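Local coordinates for hydroquinone dioxygenase small subunit (Pseudomonas sp., PDB 4ZXA), which probably supports aromatic ring-cleaving dioxygenase activity on hydroquinone, as the cupin-type small subunit of a two-subunit hydroquinone 1,2-dioxygenase, at residues Lys48-Val53 with Gly146-Gln151. Numbering follows the deposited sequence.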
loop_
_atom_site.group_PDB
_atom_site.type_symbol
_atom_site.label_atom_id
_atom_site.label_comp_id
_atom_site.label_asym_id
_atom_site.label_seq_id
_atom_site.Cartn_x
_atom_site.Cartn_y
_atom_site.Cartn_z
ATOM N N LYS A 48 -14.255 27.645 34.756
ATOM C CA LYS A 48 -13.811 28.620 35.747
ATOM C C LYS A 48 -12.327 28.429 35.988
ATOM O O LYS A 48 -11.783 27.367 35.715
ATOM C CB LYS A 48 -14.551 28.420 37.064
ATOM C CG LYS A 48 -16.058 28.375 36.965
ATOM C CD LYS A 48 -16.642 27.964 38.320
ATOM C CE LYS A 48 -18.129 27.636 38.228
ATOM N NZ LYS A 48 -18.403 26.543 37.233
ATOM N N PRO A 49 -11.658 29.458 36.506
ATOM C CA PRO A 49 -10.220 29.279 36.706
ATOM C C PRO A 49 -9.917 28.105 37.617
ATOM O O PRO A 49 -10.448 28.034 38.727
ATOM C CB PRO A 49 -9.801 30.600 37.351
ATOM C CG PRO A 49 -10.728 31.590 36.719
ATOM C CD PRO A 49 -12.059 30.866 36.655
ATOM N N TYR A 50 -9.102 27.177 37.118
ATOM C CA TYR A 50 -8.583 26.056 37.904
ATOM C C TYR A 50 -9.602 24.991 38.287
ATOM O O TYR A 50 -9.343 24.149 39.136
ATOM C CB TYR A 50 -7.821 26.565 39.126
ATOM C CG TYR A 50 -6.612 27.381 38.739
ATOM C CD1 TYR A 50 -5.499 26.777 38.146
ATOM C CD2 TYR A 50 -6.585 28.759 38.945
ATOM C CE1 TYR A 50 -4.387 27.520 37.786
ATOM C CE2 TYR A 50 -5.474 29.512 38.588
ATOM C CZ TYR A 50 -4.376 28.891 38.007
ATOM O OH TYR A 50 -3.271 29.645 37.652
ATOM N N GLU A 51 -10.765 25.037 37.653
ATOM C CA GLU A 51 -11.709 23.942 37.739
ATOM C C GLU A 51 -11.045 22.744 37.036
ATOM O O GLU A 51 -10.720 22.812 35.848
ATOM C CB GLU A 51 -12.997 24.327 37.017
ATOM C CG GLU A 51 -14.204 23.507 37.381
ATOM C CD GLU A 51 -15.370 23.801 36.455
ATOM O OE1 GLU A 51 -15.321 24.838 35.749
ATOM O OE2 GLU A 51 -16.328 22.995 36.415
ATOM N N LYS A 52 -10.828 21.659 37.769
ATOM C CA LYS A 52 -10.172 20.476 37.214
ATOM C C LYS A 52 -11.137 19.625 36.365
ATOM O O LYS A 52 -11.793 18.727 36.869
ATOM C CB LYS A 52 -9.527 19.673 38.350
ATOM C CG LYS A 52 -8.546 20.514 39.213
ATOM C CD LYS A 52 -8.070 19.750 40.474
ATOM C CE LYS A 52 -6.697 19.110 40.285
ATOM N NZ LYS A 52 -5.570 20.146 40.301
ATOM N N VAL A 53 -11.235 19.920 35.073
ATOM C CA VAL A 53 -12.261 19.279 34.257
ATOM C C VAL A 53 -11.698 18.008 33.667
ATOM O O VAL A 53 -10.710 18.043 32.918
ATOM C CB VAL A 53 -12.792 20.184 33.092
ATOM C CG1 VAL A 53 -13.811 19.416 32.246
ATOM C CG2 VAL A 53 -13.411 21.490 33.625
ATOM N N GLY A 146 -4.291 30.818 30.332
ATOM C CA GLY A 146 -3.592 29.720 29.697
ATOM C C GLY A 146 -4.296 28.403 29.967
ATOM O O GLY A 146 -5.347 28.373 30.604
ATOM N N VAL A 147 -3.698 27.312 29.494
ATOM C CA VAL A 147 -4.268 25.982 29.649
ATOM C C VAL A 147 -3.264 24.993 30.254
ATOM O O VAL A 147 -2.139 24.866 29.758
ATOM C CB VAL A 147 -4.751 25.451 28.299
ATOM C CG1 VAL A 147 -5.336 24.082 28.470
ATOM C CG2 VAL A 147 -5.781 26.400 27.682
ATOM N N ILE A 148 -3.669 24.321 31.336
ATOM C CA ILE A 148 -2.839 23.298 31.981
ATOM C C ILE A 148 -3.471 21.909 31.846
ATOM O O ILE A 148 -4.651 21.722 32.181
ATOM C CB ILE A 148 -2.671 23.542 33.496
ATOM C CG1 ILE A 148 -2.116 24.938 33.791
ATOM C CG2 ILE A 148 -1.788 22.466 34.109
ATOM C CD1 ILE A 148 -2.020 25.257 35.290
ATOM N N LEU A 149 -2.688 20.942 31.361
ATOM C CA LEU A 149 -3.106 19.547 31.360
ATOM C C LEU A 149 -2.498 18.867 32.566
ATOM O O LEU A 149 -1.272 18.888 32.757
ATOM C CB LEU A 149 -2.628 18.824 30.102
ATOM C CG LEU A 149 -3.534 18.794 28.877
ATOM C CD1 LEU A 149 -2.798 18.168 27.709
ATOM C CD2 LEU A 149 -4.778 18.014 29.159
ATOM N N GLN A 150 -3.350 18.259 33.377
ATOM C CA GLN A 150 -2.870 17.560 34.555
ATOM C C GLN A 150 -3.143 16.056 34.466
ATOM O O GLN A 150 -4.285 15.632 34.254
ATOM C CB GLN A 150 -3.501 18.150 35.824
ATOM C CG GLN A 150 -3.092 17.435 37.099
ATOM C CD GLN A 150 -2.924 18.379 38.291
ATOM O OE1 GLN A 150 -2.754 19.594 38.125
ATOM N NE2 GLN A 150 -2.957 17.815 39.501
ATOM N N GLN A 151 -2.081 15.271 34.629
ATOM C CA GLN A 151 -2.173 13.820 34.737
ATOM C C GLN A 151 -2.246 13.393 36.203
ATOM O O GLN A 151 -1.316 13.623 36.977
ATOM C CB GLN A 151 -0.962 13.176 34.073
ATOM C CG GLN A 151 -0.879 11.671 34.248
ATOM C CD GLN A 151 0.481 11.159 33.830
ATOM O OE1 GLN A 151 1.435 11.936 33.752
ATOM N NE2 GLN A 151 0.585 9.859 33.554
#
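Tyr50 and Lys52 meet Ile148 and Gln150 across strand 61-69, which lies between strands 52-58 and 145-153 in the sheet. The CA atoms of Tyr50 and Ile148 are 8.7 Å apart, and those of Lys52 and Gln150 8.3 Å. No hydrogen bond joins the two segments. Tyr50 sits in a type II turn from Lys48 to Glu51, closed by Glu51 N bonding to Lys48 O at 3.2 Å. Lys48 N also donates to Glu51 OE1, with an N-H...O angle of 168°.

Two side-chain pairs bridge the gap on one side of the sheet. Ile148 CD1 reaches the edge of the Tyr50 ring, near its plane, 4.1 Å from CE1. The ring is tethered farther out, where Tyr50 OH hydrogen-bonds Gly70 O. The second pair is polar. The Lys52 chain bends about its CG-CD bond (chi3 99°) and again at its last bond, which brings NZ beside the Gln150 amide, 3.6 Å from both OE1 and NE2. No hydrogen bond forms here; the two chains cross at an angle. Gln150 NE2 instead bonds Tyr138 OH and, weakly, Glu81 OE2. Lys52 also makes a cation-pi contact with Phe75. Gln150 starts toward the Lys52 segment, extends from the backbone (chi1 178°), then bends at its next bond, which carries the amide to the amine.

An alanine in place of Gln150 would probably leave Tyr138 OH without this amide partner and open a gap beside the Lys52 amine. The contact thus joins non-adjacent strands of the cupin sheet through an apolar touch and a buried amine-amide pair, with NE2 of the amide hydrogen-bonded to Tyr138 OH and the lysine charge probably eased by the Phe75 ring.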